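Local structure of pyruvate kinase (Pseudomonas aeruginosa, 6QXL) at the interface of chains A and B and the interface of chains A and C. The protein catalyses the last step of glycolysis, the transfer of phosphate from phosphoenolpyruvate to ADP that yields pyruvate and ATP. Residues are numbered along the deposited sequence; one frame, centred on the assembly and turned at random. Chains: chain A/B/C, Pyruvate kinase.

Contact 1: the interface of chains A and B. Residues chain A 359, 362-363, 366, 471-473; chain B 370, 473-475.
A:Met473 and B:Met473 face each other on two edge strands, A 470-477 and B 472-477, that pair antiparallel across a two-fold axis and join the C-terminal alpha/beta domains of two pyruvate kinase subunits. Backbone bonds set the register. The amide N of A:Met473 gives to the carbonyl O of B:Met473 at 2.9 Å, and the reverse bond is its twin; this reciprocal pair fixes how the strands align. One step along, B:Val475 N gives to A:Asn471 O at 3.0 Å. Such a seam asks little of side-chain identity, which leaves the side chains to pack against the helices.

Apolar side chains of the B strand pack against helix A 359-373. The side chain of B:Met473 starts with CG anti to the backbone N (chi1 -179°) and then bends at chi3, bringing its thioether methyl CE 3.7 Å from CB of A:Ala366; the small alanine lets the flexible tip come close to the helix. A:Ile363 runs past B:Met473 in the opposite direction, and its CD1 also touches CG2 of B:Val475. The other branch of that valine, CG1, meets SG of A:Cys359 at 3.6 Å; the thiol is compact and weakly polar, which suits an apolar face. Between the helices, CB of A:Ser362 rests 4.0 Å from the CG2 methyl of B:Thr370.

Polar side chains border the strand pair. A:Thr472 and B:Lys474 lie side by side and point the same way, the aliphatic lysine stem along the threonine and its bent end making a weak hydrogen bond from NZ to OG1. That OG1 itself gives to OD1 of A:Asn471, from above the amide plane. The other end of the asparagine amide bridges the subunits: ND2 bonds a water at 2.8 Å, and this water reaches the carbonyl O of B:Val475 at 2.9 Å.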
# COMPACT_ATOMS: atom_id res chain seq x y z
N CYS A 359 -18.87 -5.27 -20.87
CA CYS A 359 -19.89 -4.57 -20.14
C CYS A 359 -20.48 -5.42 -19.01
O CYS A 359 -20.71 -4.92 -17.90
CB CYS A 359 -21.01 -4.14 -21.11
SG CYS A 359 -22.56 -3.58 -20.34
N SER A 362 -18.25 -5.63 -16.22
CA SER A 362 -18.29 -4.39 -15.44
C SER A 362 -19.41 -4.33 -14.41
O SER A 362 -19.19 -3.85 -13.30
CB SER A 362 -18.38 -3.17 -16.35
OG SER A 362 -17.12 -2.96 -16.96
N ILE A 363 -20.58 -4.82 -14.77
CA ILE A 363 -21.70 -4.82 -13.84
C ILE A 363 -21.45 -5.80 -12.71
O ILE A 363 -21.79 -5.52 -11.55
CB ILE A 363 -23.04 -5.18 -14.54
CG1 ILE A 363 -23.39 -4.15 -15.63
CG2 ILE A 363 -24.17 -5.26 -13.53
CD1 ILE A 363 -23.88 -2.83 -15.07
N ALA A 366 -18.89 -4.15 -10.49
CA ALA A 366 -19.49 -3.01 -9.81
C ALA A 366 -20.40 -3.44 -8.68
O ALA A 366 -20.50 -2.74 -7.67
CB ALA A 366 -20.24 -2.16 -10.82
N ASN A 471 -26.47 -5.70 -18.15
CA ASN A 471 -26.05 -4.31 -18.24
C ASN A 471 -26.66 -3.38 -17.20
O ASN A 471 -26.57 -2.18 -17.36
CB ASN A 471 -26.35 -3.80 -19.65
CG ASN A 471 -27.85 -3.62 -19.91
OD1 ASN A 471 -28.72 -3.90 -19.05
ND2 ASN A 471 -28.14 -3.10 -21.09
N THR A 472 -27.27 -3.91 -16.14
CA THR A 472 -28.01 -3.07 -15.22
C THR A 472 -27.76 -3.54 -13.80
O THR A 472 -27.70 -4.73 -13.55
CB THR A 472 -29.53 -3.15 -15.53
OG1 THR A 472 -29.77 -2.80 -16.90
CG2 THR A 472 -30.37 -2.25 -14.60
N MET A 473 -27.66 -2.60 -12.88
CA MET A 473 -27.50 -2.91 -11.47
C MET A 473 -28.47 -2.05 -10.73
O MET A 473 -28.46 -0.84 -10.91
CB MET A 473 -26.07 -2.59 -11.01
CG MET A 473 -25.78 -2.93 -9.55
SD MET A 473 -24.18 -2.35 -8.95
CE MET A 473 -24.69 -0.79 -8.23
N THR B 370 -16.95 2.12 -11.91
CA THR B 370 -17.10 1.49 -13.20
C THR B 370 -16.44 2.31 -14.31
O THR B 370 -15.71 1.77 -15.13
CB THR B 370 -18.58 1.26 -13.52
OG1 THR B 370 -19.14 0.44 -12.49
CG2 THR B 370 -18.75 0.57 -14.85
N MET B 473 -28.08 1.78 -12.17
CA MET B 473 -26.93 2.12 -12.99
C MET B 473 -27.01 1.22 -14.20
O MET B 473 -27.10 0.01 -14.05
CB MET B 473 -25.63 1.84 -12.24
CG MET B 473 -24.36 2.20 -13.01
SD MET B 473 -22.79 1.69 -12.27
CE MET B 473 -22.61 -0.04 -12.66
N LYS B 474 -26.97 1.80 -15.39
CA LYS B 474 -26.98 1.04 -16.63
C LYS B 474 -25.74 1.39 -17.42
O LYS B 474 -25.30 2.53 -17.40
CB LYS B 474 -28.21 1.37 -17.50
CG LYS B 474 -29.54 0.83 -17.01
CD LYS B 474 -30.63 1.06 -18.09
CE LYS B 474 -31.94 0.37 -17.74
NZ LYS B 474 -32.03 -0.92 -18.47
N VAL B 475 -25.22 0.42 -18.14
CA VAL B 475 -24.11 0.64 -19.04
C VAL B 475 -24.61 0.36 -20.45
O VAL B 475 -25.00 -0.76 -20.77
CB VAL B 475 -22.92 -0.27 -18.66
CG1 VAL B 475 -21.77 -0.15 -19.66
CG2 VAL B 475 -22.44 0.06 -17.25
O HOH W 1 -25.87 -2.72 -22.75

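Contact 2: the interface of chains A and C. Residues chain A 294, 296, 299, 303, 334-335; chain C 257-258, 260-261.
The short 3-10 turn C 257-259, leading into helix C 260-273, sets its backbone against helices A 296-307 and A 325-340, with the carbonyl O of A:Val335 and the carbonyl O of C:Ala258 each 2.8 Å from one shared water. These helices belong to the barrel domain of the pyruvate kinase family, and the patch joins two such domains in the homotetramer.

C:Asp257 loses more surface to the partner, 93 Å², than any other residue of this patch. Its CG stands between the backbone N and the carbonyl carbon (chi1 59°), a crowded position that turns the carboxylate toward A:Arg334. The arginine's chain bends at chi2 and chi3 to bring NH1 to OD1 as a salt bridge. The guanidinium and carboxylate planes are 19° apart, although the two side chains cross at about a right angle. The modelled distance is too short to be trusted, so only the charge pairing, and not a hydrogen bond, should be read from it. The long reach of arginine suits a residue that must meet an acid on another subunit. A:Arg296 brings a second positive group, NH2, to 4.4 Å from OD2 of C:Asp257, which may add to the electrostatic pull without contact.

A:Val299 spreads its two methyls over the same aspartate: CG1 lies 3.5 Å from the carbonyl O, while CG2 lies 4.0 Å from CG of the carboxylate. A branched residue can thus cover both backbone and side chain. At the start of helix C 260-273, CD1 of C:Leu260 packs at 3.6 Å on CD of A:Arg296, the aliphatic part of a chain that crosses it. Farther along helix A 296-307, A:Ala303, small enough to let the helices come close, sets its CB 3.6 Å from CB of C:Val261, the next residue after C:Leu260.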
# COMPACT_ATOMS: atom_id res chain seq x y z
N PRO A 294 -10.44 -36.15 11.06
CA PRO A 294 -9.21 -35.80 10.38
C PRO A 294 -8.07 -35.43 11.34
O PRO A 294 -8.29 -35.11 12.48
CB PRO A 294 -9.65 -34.58 9.56
CG PRO A 294 -10.61 -33.88 10.46
CD PRO A 294 -11.33 -34.99 11.16
N ARG A 296 -4.82 -32.86 12.36
CA ARG A 296 -4.65 -31.42 12.35
C ARG A 296 -4.02 -30.93 11.04
O ARG A 296 -4.33 -29.85 10.57
CB ARG A 296 -3.78 -30.96 13.53
CG ARG A 296 -4.31 -31.33 14.91
CD ARG A 296 -5.55 -30.58 15.21
NE ARG A 296 -5.95 -30.78 16.60
CZ ARG A 296 -6.95 -31.57 16.98
NH1 ARG A 296 -7.23 -31.70 18.27
NH2 ARG A 296 -7.70 -32.20 16.08
N VAL A 299 -6.93 -30.72 8.58
CA VAL A 299 -7.71 -29.52 8.85
C VAL A 299 -6.99 -28.29 8.30
O VAL A 299 -7.60 -27.47 7.62
CB VAL A 299 -7.98 -29.35 10.36
CG1 VAL A 299 -8.54 -27.97 10.66
CG2 VAL A 299 -8.95 -30.42 10.83
N ALA A 303 -8.29 -25.72 5.29
CA ALA A 303 -8.47 -24.33 5.67
C ALA A 303 -7.58 -23.40 4.86
O ALA A 303 -8.01 -22.33 4.42
CB ALA A 303 -8.21 -24.16 7.15
N ARG A 334 -17.30 -28.38 7.74
CA ARG A 334 -17.16 -27.64 8.99
C ARG A 334 -15.87 -26.79 8.95
O ARG A 334 -15.86 -25.65 9.40
CB ARG A 334 -17.12 -28.62 10.15
CG ARG A 334 -17.66 -28.06 11.48
CD ARG A 334 -16.94 -28.62 12.73
NE ARG A 334 -16.69 -30.08 12.64
CZ ARG A 334 -15.50 -30.70 12.59
NH1 ARG A 334 -14.35 -30.02 12.65
NH2 ARG A 334 -15.47 -32.03 12.42
N VAL A 335 -14.81 -27.35 8.39
CA VAL A 335 -13.54 -26.64 8.33
C VAL A 335 -13.66 -25.45 7.39
O VAL A 335 -13.13 -24.37 7.68
CB VAL A 335 -12.40 -27.59 7.93
CG1 VAL A 335 -11.09 -26.82 7.73
CG2 VAL A 335 -12.21 -28.64 9.01
N ASP C 257 -11.39 -27.68 16.10
CA ASP C 257 -10.42 -27.69 15.00
C ASP C 257 -10.71 -26.64 13.90
O ASP C 257 -9.80 -26.12 13.29
CB ASP C 257 -10.13 -29.10 14.48
CG ASP C 257 -11.35 -29.83 13.95
OD1 ASP C 257 -12.38 -29.17 13.69
OD2 ASP C 257 -11.26 -31.08 13.79
N ALA C 258 -11.98 -26.31 13.69
CA ALA C 258 -12.34 -25.32 12.68
C ALA C 258 -11.84 -23.89 12.98
O ALA C 258 -11.86 -23.04 12.11
CB ALA C 258 -13.83 -25.31 12.48
N LEU C 260 -8.68 -23.40 14.34
CA LEU C 260 -7.23 -23.44 14.44
C LEU C 260 -6.51 -22.56 13.42
O LEU C 260 -5.57 -21.87 13.75
CB LEU C 260 -6.73 -24.88 14.31
CG LEU C 260 -6.94 -25.72 15.56
CD1 LEU C 260 -6.47 -27.12 15.23
CD2 LEU C 260 -6.21 -25.15 16.75
N VAL C 261 -6.95 -22.58 12.18
CA VAL C 261 -6.22 -21.92 11.13
C VAL C 261 -5.98 -20.43 11.44
O VAL C 261 -4.87 -19.93 11.27
CB VAL C 261 -6.90 -22.08 9.77
CG1 VAL C 261 -8.23 -21.33 9.68
CG2 VAL C 261 -5.96 -21.65 8.66
O HOH W 2 -11.15 -23.98 9.59

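The centres of the C-alpha atoms of contact 1 and contact 2 lie about 39 Å apart, and the two share no residue or secondary-structure element. Contact 1 uses strand 470-477 and helix 359-373 of the alpha/beta domain, whereas contact 2 uses helices 296-307 and 325-340 of the barrel domain. Each subunit therefore joins two different neighbours through two different domains. Because both interfaces are two-fold, repeating them builds the homotetramer. As they lie in different domains of one chain, a shift between those domains could, in principle, be felt by both neighbours; the structure alone does not show such a movement.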